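Local structure of probable uracil-DNA glycosylase (Acanthamoeba polyphaga mimivirus, 5X55) at residues A[132-137]-A[281-286]; A[139-144]-A[273-278]; A[185-190]-A[207-212]; A[189-194]-A[255-260]. The protein belongs, as a probable member, to the uracil-DNA glycosylase superfamily, a family of alpha/beta proteins built around a central four-stranded parallel sheet. All blocks are in the same frame, centred on the assembly; numbering follows the deposited sequence.

Interaction 1: residues A[132-137]-A[281-286]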
# COMPACT_ATOMS: atom_id res chain seq x y z
N PRO A 132 17.03 3.46 7.11
CA PRO A 132 17.41 3.15 8.50
C PRO A 132 16.37 3.50 9.55
O PRO A 132 16.31 2.84 10.60
CB PRO A 132 18.69 3.97 8.71
CG PRO A 132 19.20 4.27 7.35
CD PRO A 132 18.00 4.35 6.45
N GLU A 133 15.55 4.53 9.32
CA GLU A 133 14.51 4.90 10.28
C GLU A 133 13.50 3.78 10.55
O GLU A 133 12.71 3.91 11.49
CB GLU A 133 13.75 6.14 9.81
CG GLU A 133 14.61 7.41 9.63
CD GLU A 133 15.33 7.49 8.29
OE1 GLU A 133 15.66 6.43 7.72
OE2 GLU A 133 15.57 8.62 7.80
N TRP A 134 13.49 2.70 9.77
CA TRP A 134 12.59 1.58 10.02
C TRP A 134 13.26 0.44 10.78
O TRP A 134 12.56 -0.50 11.18
CB TRP A 134 12.02 1.04 8.70
CG TRP A 134 10.94 1.91 8.07
CD1 TRP A 134 11.10 2.79 7.03
CD2 TRP A 134 9.55 1.97 8.45
NE1 TRP A 134 9.89 3.39 6.74
CE2 TRP A 134 8.93 2.91 7.59
CE3 TRP A 134 8.78 1.33 9.42
CZ2 TRP A 134 7.57 3.22 7.69
CZ3 TRP A 134 7.41 1.64 9.51
CH2 TRP A 134 6.83 2.57 8.65
N PHE A 135 14.58 0.50 10.99
CA PHE A 135 15.28 -0.64 11.58
C PHE A 135 14.73 -0.96 12.97
O PHE A 135 14.57 -2.13 13.33
CB PHE A 135 16.79 -0.38 11.63
CG PHE A 135 17.47 -0.40 10.25
CD1 PHE A 135 16.77 -0.79 9.11
CD2 PHE A 135 18.81 -0.03 10.11
CE1 PHE A 135 17.39 -0.80 7.85
CE2 PHE A 135 19.44 -0.03 8.86
CZ PHE A 135 18.74 -0.42 7.72
N ASP A 136 14.37 0.08 13.74
CA ASP A 136 13.79 -0.16 15.05
C ASP A 136 12.50 -0.96 14.93
O ASP A 136 12.35 -2.00 15.60
CB ASP A 136 13.54 1.17 15.78
CG ASP A 136 14.83 1.74 16.39
OD1 ASP A 136 15.93 1.38 15.90
OD2 ASP A 136 14.76 2.55 17.34
N PHE A 137 11.60 -0.54 14.04
CA PHE A 137 10.40 -1.35 13.83
C PHE A 137 10.79 -2.76 13.42
O PHE A 137 10.28 -3.74 13.97
CB PHE A 137 9.49 -0.72 12.78
CG PHE A 137 8.49 -1.67 12.21
CD1 PHE A 137 7.38 -2.07 12.96
CD2 PHE A 137 8.65 -2.19 10.95
CE1 PHE A 137 6.46 -2.95 12.44
CE2 PHE A 137 7.74 -3.08 10.43
CZ PHE A 137 6.63 -3.46 11.18
N ASP A 281 0.17 -1.12 14.18
CA ASP A 281 0.29 -0.84 15.61
C ASP A 281 1.52 0.01 15.90
O ASP A 281 1.47 0.91 16.74
CB ASP A 281 0.35 -2.14 16.41
CG ASP A 281 -0.94 -2.94 16.31
OD1 ASP A 281 -1.98 -2.36 15.91
OD2 ASP A 281 -0.93 -4.16 16.60
N TYR A 282 2.63 -0.27 15.21
CA TYR A 282 3.82 0.54 15.39
C TYR A 282 3.54 2.00 15.05
O TYR A 282 3.94 2.92 15.79
CB TYR A 282 4.95 -0.00 14.52
CG TYR A 282 6.22 0.81 14.62
CD1 TYR A 282 7.14 0.57 15.64
CD2 TYR A 282 6.48 1.84 13.73
CE1 TYR A 282 8.30 1.33 15.75
CE2 TYR A 282 7.64 2.60 13.83
CZ TYR A 282 8.54 2.34 14.84
OH TYR A 282 9.69 3.09 14.94
N LEU A 283 2.84 2.24 13.93
CA LEU A 283 2.60 3.63 13.53
C LEU A 283 1.68 4.34 14.51
O LEU A 283 1.97 5.45 14.96
CB LEU A 283 2.04 3.69 12.10
CG LEU A 283 2.96 3.23 10.97
CD1 LEU A 283 2.19 3.21 9.66
CD2 LEU A 283 4.17 4.13 10.85
N THR A 284 0.56 3.69 14.89
CA THR A 284 -0.38 4.33 15.79
C THR A 284 0.14 4.44 17.23
O THR A 284 -0.33 5.29 17.98
CB THR A 284 -1.72 3.58 15.80
OG1 THR A 284 -1.51 2.25 16.29
CG2 THR A 284 -2.29 3.53 14.39
N ASP A 285 1.09 3.60 17.62
CA ASP A 285 1.65 3.74 18.95
C ASP A 285 2.72 4.82 19.01
O ASP A 285 2.88 5.47 20.04
CB ASP A 285 2.24 2.42 19.44
CG ASP A 285 1.20 1.30 19.57
OD1 ASP A 285 -0.03 1.57 19.41
OD2 ASP A 285 1.61 0.14 19.81
N ASN A 286 3.46 5.04 17.92
CA ASN A 286 4.57 5.97 18.05
C ASN A 286 4.31 7.34 17.43
O ASN A 286 5.12 8.24 17.63
CB ASN A 286 5.84 5.36 17.46
CG ASN A 286 6.38 4.26 18.34
OD1 ASN A 286 6.20 3.06 18.06
ND2 ASN A 286 7.01 4.64 19.45
O HOH W 1 11.51 2.14 13.16

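Interaction 2: residues A[139-144]-A[273-278]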
# COMPACT_ATOMS: atom_id res chain seq x y z
N LYS A 139 13.48 -4.39 14.05
CA LYS A 139 14.04 -5.13 15.18
C LYS A 139 12.93 -5.66 16.08
O LYS A 139 13.04 -6.77 16.61
CB LYS A 139 15.01 -4.22 15.95
CG LYS A 139 15.54 -4.81 17.26
CD LYS A 139 16.46 -3.81 17.96
CE LYS A 139 16.85 -4.27 19.36
NZ LYS A 139 17.50 -3.18 20.14
N TYR A 140 11.84 -4.91 16.21
CA TYR A 140 10.71 -5.41 16.99
C TYR A 140 10.04 -6.59 16.30
O TYR A 140 9.58 -7.53 16.96
CB TYR A 140 9.70 -4.30 17.25
CG TYR A 140 8.39 -4.79 17.84
CD1 TYR A 140 8.29 -5.10 19.20
CD2 TYR A 140 7.25 -4.93 17.05
CE1 TYR A 140 7.09 -5.55 19.75
CE2 TYR A 140 6.05 -5.39 17.59
CZ TYR A 140 5.97 -5.69 18.94
OH TYR A 140 4.78 -6.15 19.48
N VAL A 141 9.99 -6.57 14.97
CA VAL A 141 9.23 -7.60 14.27
C VAL A 141 9.99 -8.92 14.25
O VAL A 141 9.38 -9.99 14.39
CB VAL A 141 8.85 -7.10 12.87
CG1 VAL A 141 8.61 -8.24 11.94
CG2 VAL A 141 7.59 -6.26 12.97
N GLU A 142 11.32 -8.88 14.09
CA GLU A 142 12.09 -10.12 14.04
C GLU A 142 12.09 -10.84 15.38
O GLU A 142 12.36 -12.05 15.41
CB GLU A 142 13.55 -9.89 13.64
CG GLU A 142 13.83 -8.93 12.53
CD GLU A 142 15.28 -8.42 12.59
OE1 GLU A 142 15.97 -8.76 13.57
OE2 GLU A 142 15.71 -7.68 11.69
N SER A 143 11.82 -10.15 16.48
CA SER A 143 11.77 -10.80 17.78
C SER A 143 10.48 -11.58 18.00
O SER A 143 10.40 -12.32 18.99
CB SER A 143 11.92 -9.76 18.89
OG SER A 143 10.68 -9.10 19.11
N LYS A 144 9.48 -11.43 17.13
CA LYS A 144 8.21 -12.14 17.27
C LYS A 144 8.34 -13.57 16.76
O LYS A 144 9.16 -13.87 15.90
CB LYS A 144 7.10 -11.42 16.49
CG LYS A 144 6.95 -9.96 16.83
CD LYS A 144 6.34 -9.76 18.20
CE LYS A 144 5.09 -8.89 18.10
NZ LYS A 144 4.01 -9.50 17.26
N GLU A 273 -0.32 -11.15 7.65
CA GLU A 273 -1.29 -10.51 8.54
C GLU A 273 -0.64 -10.02 9.83
O GLU A 273 -0.94 -8.91 10.30
CB GLU A 273 -2.45 -11.47 8.85
CG GLU A 273 -3.42 -11.74 7.67
CD GLU A 273 -4.65 -12.60 8.04
OE1 GLU A 273 -4.54 -13.61 8.78
OE2 GLU A 273 -5.76 -12.25 7.57
N SER A 274 0.25 -10.82 10.42
CA SER A 274 0.87 -10.38 11.66
C SER A 274 1.87 -9.25 11.41
O SER A 274 1.99 -8.33 12.22
CB SER A 274 1.56 -11.55 12.37
OG SER A 274 0.63 -12.58 12.63
N PHE A 275 2.60 -9.32 10.30
CA PHE A 275 3.53 -8.25 9.96
C PHE A 275 2.78 -6.94 9.75
O PHE A 275 3.15 -5.92 10.32
CB PHE A 275 4.32 -8.63 8.70
CG PHE A 275 5.35 -7.61 8.30
CD1 PHE A 275 6.61 -7.62 8.87
CD2 PHE A 275 5.05 -6.65 7.34
CE1 PHE A 275 7.58 -6.68 8.49
CE2 PHE A 275 6.00 -5.71 6.94
CZ PHE A 275 7.27 -5.72 7.53
N THR A 276 1.70 -6.98 8.97
CA THR A 276 0.92 -5.76 8.72
C THR A 276 0.26 -5.26 10.01
O THR A 276 0.21 -4.04 10.25
CB THR A 276 -0.11 -6.01 7.62
OG1 THR A 276 0.56 -6.39 6.42
CG2 THR A 276 -0.93 -4.74 7.35
N ALA A 277 -0.22 -6.17 10.86
CA ALA A 277 -0.79 -5.73 12.13
C ALA A 277 0.26 -5.01 12.98
O ALA A 277 -0.01 -3.95 13.55
CB ALA A 277 -1.38 -6.91 12.90
N ASP A 278 1.48 -5.57 13.05
CA ASP A 278 2.54 -4.89 13.78
C ASP A 278 2.95 -3.58 13.12
O ASP A 278 3.38 -2.65 13.81
CB ASP A 278 3.75 -5.82 13.93
CG ASP A 278 3.57 -6.85 15.04
OD1 ASP A 278 2.74 -6.62 15.94
OD2 ASP A 278 4.27 -7.88 15.01

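Interaction 3: residues A[185-190]-A[207-212]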
# COMPACT_ATOMS: atom_id res chain seq x y z
N VAL A 185 -0.48 10.19 5.62
CA VAL A 185 -1.70 9.51 5.21
C VAL A 185 -1.31 8.07 4.93
O VAL A 185 -0.26 7.82 4.33
CB VAL A 185 -2.33 10.15 3.96
CG1 VAL A 185 -3.65 9.49 3.61
CG2 VAL A 185 -2.50 11.64 4.13
N VAL A 186 -2.13 7.13 5.41
CA VAL A 186 -1.93 5.70 5.18
C VAL A 186 -3.10 5.24 4.32
O VAL A 186 -4.26 5.34 4.75
CB VAL A 186 -1.88 4.91 6.50
CG1 VAL A 186 -1.75 3.41 6.20
CG2 VAL A 186 -0.75 5.42 7.40
N ILE A 187 -2.80 4.76 3.11
CA ILE A 187 -3.81 4.21 2.20
C ILE A 187 -3.52 2.72 2.00
O ILE A 187 -2.57 2.34 1.31
CB ILE A 187 -3.85 4.94 0.85
CG1 ILE A 187 -3.85 6.46 1.06
CG2 ILE A 187 -5.09 4.50 0.05
CD1 ILE A 187 -4.20 7.25 -0.17
N LEU A 188 -4.37 1.88 2.57
CA LEU A 188 -4.20 0.43 2.45
C LEU A 188 -4.81 -0.12 1.17
O LEU A 188 -5.97 0.17 0.84
CB LEU A 188 -4.82 -0.26 3.65
CG LEU A 188 -3.93 -0.04 4.86
CD1 LEU A 188 -4.79 -0.16 6.09
CD2 LEU A 188 -2.80 -1.07 4.84
N GLY A 189 -4.02 -0.89 0.44
CA GLY A 189 -4.55 -1.84 -0.51
C GLY A 189 -4.69 -3.22 0.13
O GLY A 189 -4.34 -3.47 1.28
N GLN A 190 -5.23 -4.13 -0.65
CA GLN A 190 -5.39 -5.49 -0.16
C GLN A 190 -4.25 -6.35 -0.67
O GLN A 190 -3.24 -6.50 0.03
CB GLN A 190 -6.75 -6.02 -0.59
CG GLN A 190 -7.11 -7.35 0.02
CD GLN A 190 -8.53 -7.77 -0.36
OE1 GLN A 190 -9.48 -7.52 0.38
NE2 GLN A 190 -8.68 -8.41 -1.52
N CYS A 207 3.80 -0.72 -3.87
CA CYS A 207 2.93 0.36 -3.43
C CYS A 207 1.51 -0.05 -3.76
O CYS A 207 1.27 -0.63 -4.82
CB CYS A 207 3.23 1.67 -4.15
SG CYS A 207 4.91 2.09 -4.09
N SER A 208 0.56 0.29 -2.89
CA SER A 208 -0.82 0.05 -3.25
C SER A 208 -1.24 0.98 -4.39
O SER A 208 -0.78 2.12 -4.48
CB SER A 208 -1.76 0.19 -2.04
OG SER A 208 -1.66 1.45 -1.40
N PHE A 209 -2.04 0.43 -5.30
CA PHE A 209 -2.68 1.12 -6.43
C PHE A 209 -1.73 1.57 -7.54
O PHE A 209 -2.14 1.64 -8.70
CB PHE A 209 -3.52 2.28 -5.90
CG PHE A 209 -4.66 1.82 -5.05
CD1 PHE A 209 -5.81 1.28 -5.65
CD2 PHE A 209 -4.58 1.84 -3.66
CE1 PHE A 209 -6.86 0.82 -4.87
CE2 PHE A 209 -5.62 1.36 -2.88
CZ PHE A 209 -6.77 0.85 -3.48
N SER A 210 -0.45 1.80 -7.25
CA SER A 210 0.46 2.33 -8.25
C SER A 210 1.00 1.24 -9.18
O SER A 210 1.12 0.07 -8.81
CB SER A 210 1.63 3.05 -7.55
OG SER A 210 2.52 3.56 -8.52
N VAL A 211 1.33 1.65 -10.41
CA VAL A 211 1.98 0.80 -11.41
C VAL A 211 3.10 1.58 -12.08
O VAL A 211 3.07 2.82 -12.13
CB VAL A 211 0.99 0.28 -12.48
CG1 VAL A 211 -0.03 -0.68 -11.86
CG2 VAL A 211 0.30 1.42 -13.22
N PRO A 212 4.10 0.88 -12.65
CA PRO A 212 5.18 1.57 -13.36
C PRO A 212 4.67 2.40 -14.51
O PRO A 212 3.59 2.17 -15.06
CB PRO A 212 6.06 0.42 -13.87
CG PRO A 212 5.78 -0.71 -12.93
CD PRO A 212 4.32 -0.58 -12.61

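Interaction 4: residues A[189-194]-A[255-260]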
# COMPACT_ATOMS: atom_id res chain seq x y z
N GLY A 189 -4.02 -0.89 0.44
CA GLY A 189 -4.55 -1.84 -0.51
C GLY A 189 -4.69 -3.22 0.13
O GLY A 189 -4.34 -3.47 1.28
N GLN A 190 -5.23 -4.13 -0.65
CA GLN A 190 -5.39 -5.49 -0.16
C GLN A 190 -4.25 -6.35 -0.67
O GLN A 190 -3.24 -6.50 0.03
CB GLN A 190 -6.75 -6.02 -0.59
CG GLN A 190 -7.11 -7.35 0.02
CD GLN A 190 -8.53 -7.77 -0.36
OE1 GLN A 190 -9.48 -7.52 0.38
NE2 GLN A 190 -8.68 -8.41 -1.52
N ASP A 191 -4.35 -6.85 -1.90
CA ASP A 191 -3.27 -7.65 -2.49
C ASP A 191 -2.58 -6.88 -3.63
O ASP A 191 -3.17 -5.97 -4.22
CB ASP A 191 -3.83 -9.00 -2.99
CG ASP A 191 -4.52 -9.80 -1.88
OD1 ASP A 191 -5.77 -9.94 -1.88
OD2 ASP A 191 -3.80 -10.28 -0.96
N PRO A 192 -1.31 -7.19 -3.93
CA PRO A 192 -0.66 -6.54 -5.07
C PRO A 192 -1.31 -6.98 -6.37
O PRO A 192 -1.97 -8.02 -6.43
CB PRO A 192 0.80 -7.02 -4.99
CG PRO A 192 0.94 -7.77 -3.67
CD PRO A 192 -0.45 -8.21 -3.29
N TYR A 193 -1.15 -6.15 -7.40
CA TYR A 193 -1.65 -6.51 -8.72
C TYR A 193 -1.00 -7.82 -9.15
O TYR A 193 0.22 -7.98 -9.00
CB TYR A 193 -1.36 -5.44 -9.77
CG TYR A 193 -2.06 -4.14 -9.53
CD1 TYR A 193 -3.45 -4.08 -9.45
CD2 TYR A 193 -1.34 -2.96 -9.39
CE1 TYR A 193 -4.10 -2.86 -9.23
CE2 TYR A 193 -1.98 -1.74 -9.19
CZ TYR A 193 -3.35 -1.69 -9.10
OH TYR A 193 -3.97 -0.48 -8.88
N PRO A 194 -1.78 -8.78 -9.66
CA PRO A 194 -1.19 -10.04 -10.14
C PRO A 194 -0.69 -9.97 -11.57
O PRO A 194 0.07 -10.86 -11.99
CB PRO A 194 -2.35 -11.05 -10.00
CG PRO A 194 -3.57 -10.20 -10.30
CD PRO A 194 -3.26 -8.80 -9.72
N ASN A 255 0.12 -2.34 0.54
CA ASN A 255 -0.83 -3.44 0.49
C ASN A 255 -0.71 -4.27 1.77
O ASN A 255 0.40 -4.60 2.20
CB ASN A 255 -0.56 -4.31 -0.74
CG ASN A 255 -0.87 -3.60 -2.05
OD1 ASN A 255 -1.93 -3.01 -2.20
ND2 ASN A 255 0.06 -3.66 -3.00
N SER A 256 -1.86 -4.62 2.38
CA SER A 256 -1.80 -5.41 3.61
C SER A 256 -1.19 -6.79 3.38
O SER A 256 -0.60 -7.37 4.30
CB SER A 256 -3.20 -5.53 4.20
OG SER A 256 -4.08 -6.15 3.27
N ALA A 257 -1.33 -7.34 2.18
CA ALA A 257 -0.58 -8.51 1.74
C ALA A 257 0.55 -8.02 0.85
O ALA A 257 0.31 -7.54 -0.27
CB ALA A 257 -1.47 -9.50 0.99
N PHE A 258 1.79 -8.17 1.31
CA PHE A 258 2.88 -7.57 0.56
C PHE A 258 3.25 -8.33 -0.70
O PHE A 258 3.94 -7.75 -1.55
CB PHE A 258 4.11 -7.42 1.47
CG PHE A 258 4.03 -6.23 2.40
CD1 PHE A 258 3.12 -6.21 3.45
CD2 PHE A 258 4.83 -5.13 2.20
CE1 PHE A 258 3.05 -5.10 4.30
CE2 PHE A 258 4.76 -4.02 3.03
CZ PHE A 258 3.87 -4.01 4.08
N THR A 259 2.82 -9.58 -0.87
CA THR A 259 3.19 -10.36 -2.04
C THR A 259 2.00 -11.12 -2.60
O THR A 259 0.99 -11.33 -1.93
CB THR A 259 4.30 -11.38 -1.72
OG1 THR A 259 3.87 -12.22 -0.64
CG2 THR A 259 5.58 -10.67 -1.32
N THR A 260 2.13 -11.53 -3.86
CA THR A 260 1.32 -12.58 -4.43
C THR A 260 2.18 -13.32 -5.44
O THR A 260 3.40 -13.15 -5.47
CB THR A 260 0.01 -12.01 -5.01
OG1 THR A 260 -0.87 -13.09 -5.35
CG2 THR A 260 0.25 -11.10 -6.22
O HOH W 2 -1.66 -12.11 -1.83
O HOH W 3 0.16 -3.71 -6.38

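Interaction 1: residues A[132-137]-A[281-286]
F137 and Y282 meet in an aromatic, mostly apolar contact between helix 135-142 and helix 273-286, with one water bridge at its polar end. The two side chains cross obliquely. F137 sets its CB over the face of Y282. That CB lies 3.7 Å from the Y282 ring centroid and only 6° off the ring normal, a CH-pi contact over the centre of the face. The F137 ring then continues past the root of Y282, where F137 CD1 comes to 3.5 Å from Y282 CG. The rings meet obliquely, their planes 59° apart. Y282 CG is anti to its backbone N (chi1 179°), on the side of residues 132-137.

The Y282 hydroxyl does not bond directly to residues 132-137. Y282 OH is 2.7 Å from a water. The same water donates to E133 O at 2.7 Å and accepts from F137 N at 2.8 Å. Three groups thus hold the water, and it ties the tyrosine hydroxyl to backbone groups of E133 and F137.

W134 adds apolar cover. W134 CH2 touches L283 CD2 at 3.8 Å, and the two side chains cross at about a right angle. W134 CZ3 lies farther off, 4.3 Å from Y282 CD2. The indole NE1 is satisfied by L178 O.

Around the contact, W134 and F137 both pack on L279, about one turn earlier in helix 273-286. Loop residues P180 and I183, which precede strand 185-189, touch W134 and L283 respectively.

Interaction 2: residues A[139-144]-A[273-278]
K144 and D278 join tip to tip in a salt bridge where the chain following helix 135-142 passes helix 273-286. This is packing between two helices of the alpha/beta fold. K144 NZ donates to D278 OD2 at 2.8 Å, on the syn lone pair of that oxygen, the side of OD1. The second oxygen, D278 OD1, is farther from K144 NZ at 3.4 Å. The lysine chain is bent at chi2, chi3 and chi4, which folds it back toward the carboxylate.

Y140 borders the same group from another direction. Y140 CE2 is 3.8 Å from D278 CG, and D278 OD1 lies at the ring edge, in plane. The ring and the carboxylate are turned 69° from each other.

V141 fills the apolar part with two branches. V141 CG1 meets the edge of the F275 ring, 3.7 Å from F275 CD1. V141 CG2 lies against D278 CB at 4.0 Å. V141 CG1 is anti to the backbone N (chi1 156°), which places it at that ring edge.

The next shell holds these groups in place. D278 OD2 is also hydrogen-bonded to Y146 OH from helix 146-159, so K144 and Y146 share OD2. D278 is buried, and this pairing is consistent with a charged carboxylate. F275 meets F258 edge-to-face, while V141 packs on Y146 and F147.

On the 139-144 side, the turn that carries K144 is pinned by its own backbone and hydroxyl groups. K144 N bonds to V141 O at 3.1 Å. S143 OG donates to Y140 O at 2.9 Å, tilted 34° from the carbonyl plane.

Interaction 3: residues A[185-190]-A[207-212]
S208 and G189 pack closely where the loop 207-212 packs against strand 185-189 near G189. This strand lies inside the central parallel sheet of the glycosylase fold. The tight part is small. S208 CB sits 3.5 Å from G189 N and 3.8 Å from G189 CA. G189 has no side chain, and S208 CB takes up the space beside its CA. The S208 OG donates to I187 O at 3.0 Å. Its chi1 of 56° puts OG in the crowded position between backbone N and carbonyl carbon, within bonding distance of that oxygen. The C=O...donor angle is 146°, and the donor is tilted 34° from the carbonyl plane.

F209 makes the looser part. It touches the strand with one ring atom, CE2. L188 O lies at the ring edge, 3.9 Å from F209 CE2. G189 CA is 4.1 Å and I187 CG2 4.3 Å from F209 CE2, both approaching obliquely. The ring also meets W295 edge-to-face, so strand 291-295 borders it too. The solvent side begins just past G189, at Q190 in the following loop. Q190 is exposed, and its side chain leads away from residues 207-212, touching H298.

The chemistry is that of a buried loop tied to strand 185-189 by one side-chain hydrogen bond and little apolar contact. I254 O on the adjoining strand 251-255 is a second, weak partner of S208 OG. The hydroxyl therefore sits beside carbonyls of two neighbouring strands, which links this part of the loop to two strands of the sheet.

Interaction 4: residues A[189-194]-A[255-260]
N255 lies beside the loop that follows G189, and its side chain meets that loop atom by atom. N255 CB is 3.5 Å from Q190 O. N255 CG lies 4.0 Å from D191 O. N255 OD1 turns back to G189 CA at 3.3 Å. N255 ND2 reaches P192 CA at 3.6 Å, and a water accepts from Y193 N and, weakly, from ND2. N255 CG is anti to the carbonyl carbon (chi1 -67°), which places CG beside D191.

The backbones are joined by two bonds. S256 N donates to G189 O at 2.9 Å, from above the carbonyl plane. A257 N donates to Q190 O at 3.0 Å, nearly along the C=O axis. S256 OG is near both carbonyls, but neither approach is more than weak; H298 NE2 is its stronger partner.

Farther on, P192 CD packs on A257 O at 3.2 Å. D191 OD2 comes close to A257 CB, and a second water joins OD2 to T259 O. T260 CG2 flanks P192.

Residues 189-193 read GQDPY, the signature loop of the uracil-DNA glycosylase family. In relatives this loop and the one after the neighbouring strand line the active-site pocket, so the arrangement here is consistent with the same site.

In the fold
Interactions 1 and 2 both join helix 135-142 to helix 273-286, their centres about 16 and 17 Å from the chain centre. They touch through F137, which packs on F275 and D278. Interactions 3 and 4 lie nearer the middle, their centres about 3 and 8 Å from that point, and share G189 and Q190. Side chains carry the helix pair: rings and a bridging water in interaction 1, a salt bridge in interaction 2. Backbone carbonyls dominate the other two, gripped by a serine hydroxyl in interaction 3 and by amides in interaction 4. T276 OG1 to S256 O connects the helix layer to the loops. All four are largely buried; the touching residues of interaction 3 are all buried, while each of the others has an exposed one.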